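Local coordinates for kelch domain-containing protein (Colletotrichum graminicola M1.001, PDB 5C86) that oxidises alcohols, probably to aldehydes at a copper site, as a fungal member of the AA5 galactose oxidase and glyoxal oxidase family, at residues Lys11-Pro16 with Ser60-Gln65; Asp81-Val86 with Thr95-Phe100. All coordinates share one frame; numbering follows the deposited sequence.

Contact 1. Residues Lys11-Pro16 with Ser60-Gln65; sequences KFPVVP and SDAIVQ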
# COMPACT_ATOMS: atom_id res chain seq x y z
N LYS A 11 -1.24 -2.83 21.15
CA LYS A 11 -1.65 -4.23 21.10
C LYS A 11 -3.08 -4.37 20.67
O LYS A 11 -4.00 -3.78 21.23
CB LYS A 11 -1.47 -4.83 22.50
CG LYS A 11 -0.80 -6.21 22.51
CD LYS A 11 -1.29 -7.05 23.69
CE LYS A 11 -1.09 -6.34 25.02
NZ LYS A 11 -1.92 -6.94 26.10
N PHE A 12 -3.33 -5.11 19.61
CA PHE A 12 -4.62 -5.29 19.14
C PHE A 12 -5.21 -6.65 19.64
O PHE A 12 -4.46 -7.58 19.83
CB PHE A 12 -4.64 -5.34 17.57
CG PHE A 12 -4.51 -3.96 16.93
CD1 PHE A 12 -5.62 -3.15 16.71
CD2 PHE A 12 -3.27 -3.56 16.47
CE1 PHE A 12 -5.48 -1.88 16.15
CE2 PHE A 12 -3.13 -2.30 15.87
CZ PHE A 12 -4.24 -1.49 15.71
N PRO A 13 -6.52 -6.75 19.66
CA PRO A 13 -7.13 -8.03 20.08
C PRO A 13 -7.15 -9.03 18.91
O PRO A 13 -7.62 -10.17 19.12
CB PRO A 13 -8.54 -7.62 20.43
CG PRO A 13 -8.85 -6.50 19.45
CD PRO A 13 -7.56 -5.73 19.40
N VAL A 14 -6.69 -8.64 17.68
CA VAL A 14 -6.63 -9.61 16.52
C VAL A 14 -5.24 -9.37 15.89
O VAL A 14 -4.62 -8.29 16.09
CB VAL A 14 -7.68 -9.44 15.45
CG1 VAL A 14 -9.10 -9.48 16.01
CG2 VAL A 14 -7.55 -8.10 14.67
N VAL A 15 -4.64 -10.36 15.21
CA VAL A 15 -3.34 -10.14 14.61
C VAL A 15 -3.64 -9.23 13.37
O VAL A 15 -4.48 -9.53 12.52
CB VAL A 15 -2.68 -11.45 14.15
CG1 VAL A 15 -1.33 -11.18 13.55
CG2 VAL A 15 -2.55 -12.43 15.35
N PRO A 16 -2.88 -8.09 13.31
CA PRO A 16 -3.18 -7.09 12.26
C PRO A 16 -2.49 -7.45 10.95
O PRO A 16 -1.45 -6.85 10.57
CB PRO A 16 -2.70 -5.80 12.88
CG PRO A 16 -1.61 -6.18 13.78
CD PRO A 16 -1.99 -7.58 14.35
N SER A 60 -9.98 -0.45 19.98
CA SER A 60 -11.33 -1.00 20.15
C SER A 60 -11.31 -2.53 20.37
O SER A 60 -10.38 -3.23 19.92
CB SER A 60 -12.19 -0.66 18.93
OG SER A 60 -11.92 -1.50 17.82
N ASP A 61 -12.36 -3.05 21.02
CA ASP A 61 -12.49 -4.47 21.12
C ASP A 61 -12.74 -5.06 19.74
O ASP A 61 -13.34 -4.43 18.83
CB ASP A 61 -13.69 -4.84 22.06
CG ASP A 61 -13.53 -4.30 23.48
OD1 ASP A 61 -12.43 -4.30 24.07
OD2 ASP A 61 -14.56 -3.89 24.04
N ALA A 62 -12.39 -6.34 19.59
CA ALA A 62 -12.59 -7.00 18.32
C ALA A 62 -14.07 -7.17 18.07
O ALA A 62 -14.79 -7.63 18.98
CB ALA A 62 -11.87 -8.34 18.28
N ILE A 63 -14.55 -6.79 16.91
CA ILE A 63 -15.91 -7.03 16.51
C ILE A 63 -16.01 -7.80 15.22
O ILE A 63 -15.12 -7.71 14.36
CB ILE A 63 -16.76 -5.72 16.40
CG1 ILE A 63 -16.37 -4.89 15.18
CG2 ILE A 63 -16.62 -4.91 17.71
CD1 ILE A 63 -17.03 -3.51 15.07
N VAL A 64 -17.13 -8.49 15.03
CA VAL A 64 -17.47 -9.08 13.81
C VAL A 64 -18.06 -8.08 12.87
O VAL A 64 -19.28 -7.87 12.74
CB VAL A 64 -18.35 -10.37 13.94
CG1 VAL A 64 -18.67 -10.91 12.55
CG2 VAL A 64 -17.64 -11.40 14.76
N GLN A 65 -17.18 -7.38 12.15
CA GLN A 65 -17.64 -6.20 11.44
C GLN A 65 -18.11 -6.60 10.09
O GLN A 65 -18.84 -5.86 9.46
CB GLN A 65 -16.50 -5.14 11.31
CG GLN A 65 -17.06 -3.78 10.98
CD GLN A 65 -15.99 -2.78 10.62
OE1 GLN A 65 -14.77 -3.09 10.74
NE2 GLN A 65 -16.40 -1.57 10.24

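Contact 2. Residues Asp81-Val86 with Thr95-Phe100; sequences DGRIIV and TSVLDF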
# COMPACT_ATOMS: atom_id res chain seq x y z
N ASP A 81 -14.31 7.28 -3.90
CA ASP A 81 -14.90 7.90 -2.75
C ASP A 81 -14.36 7.50 -1.42
O ASP A 81 -14.92 7.80 -0.39
CB ASP A 81 -16.44 7.77 -2.81
CG ASP A 81 -17.02 8.43 -4.05
OD1 ASP A 81 -16.77 9.66 -4.28
OD2 ASP A 81 -17.62 7.71 -4.85
N GLY A 82 -13.20 6.83 -1.40
CA GLY A 82 -12.62 6.36 -0.18
C GLY A 82 -13.20 5.11 0.44
O GLY A 82 -12.91 4.85 1.59
N ARG A 83 -14.07 4.41 -0.33
CA ARG A 83 -14.57 3.16 0.18
C ARG A 83 -13.49 2.11 0.03
O ARG A 83 -12.76 2.13 -0.98
CB ARG A 83 -15.81 2.76 -0.65
CG ARG A 83 -16.92 3.79 -0.50
CD ARG A 83 -18.21 3.24 -1.09
NE ARG A 83 -18.00 2.76 -2.42
CZ ARG A 83 -18.77 1.91 -3.10
NH1 ARG A 83 -19.95 1.48 -2.59
NH2 ARG A 83 -18.43 1.56 -4.31
N ILE A 84 -13.37 1.26 1.04
CA ILE A 84 -12.41 0.13 1.03
C ILE A 84 -13.09 -1.09 0.46
O ILE A 84 -14.06 -1.58 1.05
CB ILE A 84 -11.86 -0.14 2.42
CG1 ILE A 84 -11.31 1.10 3.09
CG2 ILE A 84 -10.83 -1.27 2.31
CD1 ILE A 84 -11.10 0.96 4.53
N ILE A 85 -12.66 -1.49 -0.69
CA ILE A 85 -13.20 -2.64 -1.41
C ILE A 85 -12.29 -3.84 -1.23
O ILE A 85 -11.12 -3.80 -1.67
CB ILE A 85 -13.46 -2.31 -2.85
CG1 ILE A 85 -14.55 -1.17 -3.01
CG2 ILE A 85 -13.92 -3.56 -3.64
CD1 ILE A 85 -14.86 -0.73 -4.42
N VAL A 86 -12.78 -4.93 -0.61
CA VAL A 86 -12.02 -6.10 -0.30
C VAL A 86 -12.60 -7.30 -1.06
O VAL A 86 -13.79 -7.55 -0.97
CB VAL A 86 -11.97 -6.30 1.21
CG1 VAL A 86 -11.22 -7.52 1.61
CG2 VAL A 86 -11.39 -5.10 1.95
N THR A 95 -17.13 -9.98 -2.69
CA THR A 95 -16.66 -8.54 -2.70
C THR A 95 -17.41 -7.85 -1.55
O THR A 95 -18.65 -7.94 -1.46
CB THR A 95 -16.94 -7.87 -4.01
OG1 THR A 95 -16.33 -8.56 -5.09
CG2 THR A 95 -16.31 -6.48 -4.03
N SER A 96 -16.71 -7.24 -0.61
CA SER A 96 -17.27 -6.44 0.40
C SER A 96 -16.77 -4.99 0.38
O SER A 96 -15.65 -4.75 -0.12
CB SER A 96 -16.95 -6.95 1.70
OG SER A 96 -17.40 -8.30 1.91
N VAL A 97 -17.52 -4.08 1.00
CA VAL A 97 -17.20 -2.65 0.98
C VAL A 97 -17.41 -2.08 2.36
O VAL A 97 -18.39 -2.39 3.05
CB VAL A 97 -17.82 -1.91 -0.19
CG1 VAL A 97 -19.34 -1.84 -0.12
CG2 VAL A 97 -17.24 -0.50 -0.28
N LEU A 98 -16.46 -1.27 2.86
CA LEU A 98 -16.65 -0.45 3.98
C LEU A 98 -16.60 1.00 3.52
O LEU A 98 -15.50 1.49 3.06
CB LEU A 98 -15.67 -0.70 5.11
CG LEU A 98 -15.77 0.21 6.32
CD1 LEU A 98 -17.10 0.02 7.05
CD2 LEU A 98 -14.69 -0.03 7.33
N ASP A 99 -17.68 1.73 3.76
CA ASP A 99 -17.78 3.16 3.41
C ASP A 99 -17.69 3.93 4.70
O ASP A 99 -18.63 3.91 5.55
CB ASP A 99 -19.06 3.45 2.64
CG ASP A 99 -19.25 4.96 2.30
OD1 ASP A 99 -18.41 5.83 2.64
OD2 ASP A 99 -20.27 5.22 1.61
N PHE A 100 -16.57 4.61 4.92
CA PHE A 100 -16.29 5.20 6.23
C PHE A 100 -17.37 6.27 6.56
O PHE A 100 -17.56 6.57 7.72
CB PHE A 100 -14.87 5.84 6.27
CG PHE A 100 -14.74 7.04 5.39
CD1 PHE A 100 -14.56 6.94 4.02
CD2 PHE A 100 -14.83 8.30 5.93
CE1 PHE A 100 -14.53 8.05 3.19
CE2 PHE A 100 -14.71 9.43 5.13
CZ PHE A 100 -14.58 9.31 3.76
O HOH W 1 -17.53 7.67 0.77
O HOH W 2 -14.01 3.66 3.85

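Contact 1. Residues Lys11-Pro16 with Ser60-Gln65
At the closure of the Kelch beta-propeller, Pro-13 and Val-14 of the connection between two blades lie against Ala-62. The contact is small, at 140 Å² of buried surface, and no hydrogen bond crosses it. The CA atoms of Pro-13 and Ala-62 come within 5.8 Å of each other. The proline ring does most of the touching, and its CG leads. This atom sits 3.5 Å from the backbone N of Ala-62 and 3.6 Å from the carbonyl O of Ser-60. It is also 3.7 Å from Ala-62 CB. Pro-13 CB is further back, 4.0 Å from that same methyl. Pro-13 CD faces the Ser-60 O at 3.8 Å. The ring therefore meets backbone polar atoms as well as carbon.

Val-14 adds one branch. Its CG1 stands anti to its own carbonyl carbon and beside the backbone N (chi1 -54°), which brings it 3.8 Å from Ala-62 CB. The alanine methyl thus touches both apolar side chains.

The residues 11-16 connect strand 5-11, at the edge of one blade, to strand 18-21 of the next. Residues 60-65 run into strand 63-66, the outer strand of that next blade. The contact lies at the surface, although Val-14 itself is buried.

Ser-60 is tied to the neighbouring strand 47-52. Its OG bonds to Leu-51 N, with a weak second bond to Asp-61 O. Its carbonyl O takes a bond from Ser-50 OG, and Pro-13 also packs on Ser-50.

Contact 2. Residues Asp81-Val86 with Thr95-Phe100
Arg-83 passes alongside Val-97 and Asp-99, and its tip leads out from the strand pair. Its CB is 3.6 Å from Val-97 CG2. Its CG and CD both pass the CB of Asp-99, with CG 3.8 Å from that atom. The chain then bends at chi3 (-52°), which sets the direction of NE. Val-97 CG2 lies over one face of the guanidinium, 3.8 Å from its plane and nearer the edge of the group than its centre. At the tip, NE makes a salt bridge to Asp-79 OD2. Asp-99 is no such partner: Arg-83 NE is 5.2 Å from Asp-99 OD2, and the guanidinium and carboxylate planes are 88° apart.

On the same face as Val-97, Ile-85 CG1 touches Val-97 CG2 at 3.9 Å. Ile-84, Val-86, Ser-96 and Leu-98 point to the other face. Backbone bonds run both ways between Ile-84 and Leu-98 and between Val-86 and Ser-96; Ile-84 N to Leu-98 O is 2.9 Å.

Past the bonded pairs, water bridges the two segments. One water donates to Asp-81 O and Asp-99 OD1, which also accepts a bond from Lys-101 N. Another donates to Gly-82 O and Leu-98 O, the latter at 2.7 Å, and takes a weak bond from Phe-100 N. It lies in plane at the edge of the Phe-100 ring, whose CD1 is 3.6 Å from Gly-82 O. Phe-100 also stacks edge-to-face with Tyr-460.

The strands run at 160° to each other, as an antiparallel beta hairpin. They are the two central strands of a four-stranded Kelch propeller blade.

Overall arrangement
Contact 1 comes first along the chain and closes before contact 2 opens. Their centres are 18 Å apart. Contact 1 joins the entry to one blade with that blade's outer strand, 63-66. Contact 2 is the middle of the following blade, 75-78 to 109-111. The two meet where Gln-65 NE2 packs 3.6 Å from Leu-98 CD1, so adjacent blades touch directly. Neither contact contains a copper ligand, and no copper is bound in this apo form. Val-14 lies about 11 Å from His-335, and Val-86 about 10 Å from His-423, between side chains. The salt bridge of Asp-81 with Lys-479 ties the propeller to the C-terminal domain, which supplies the copper ligand His-423.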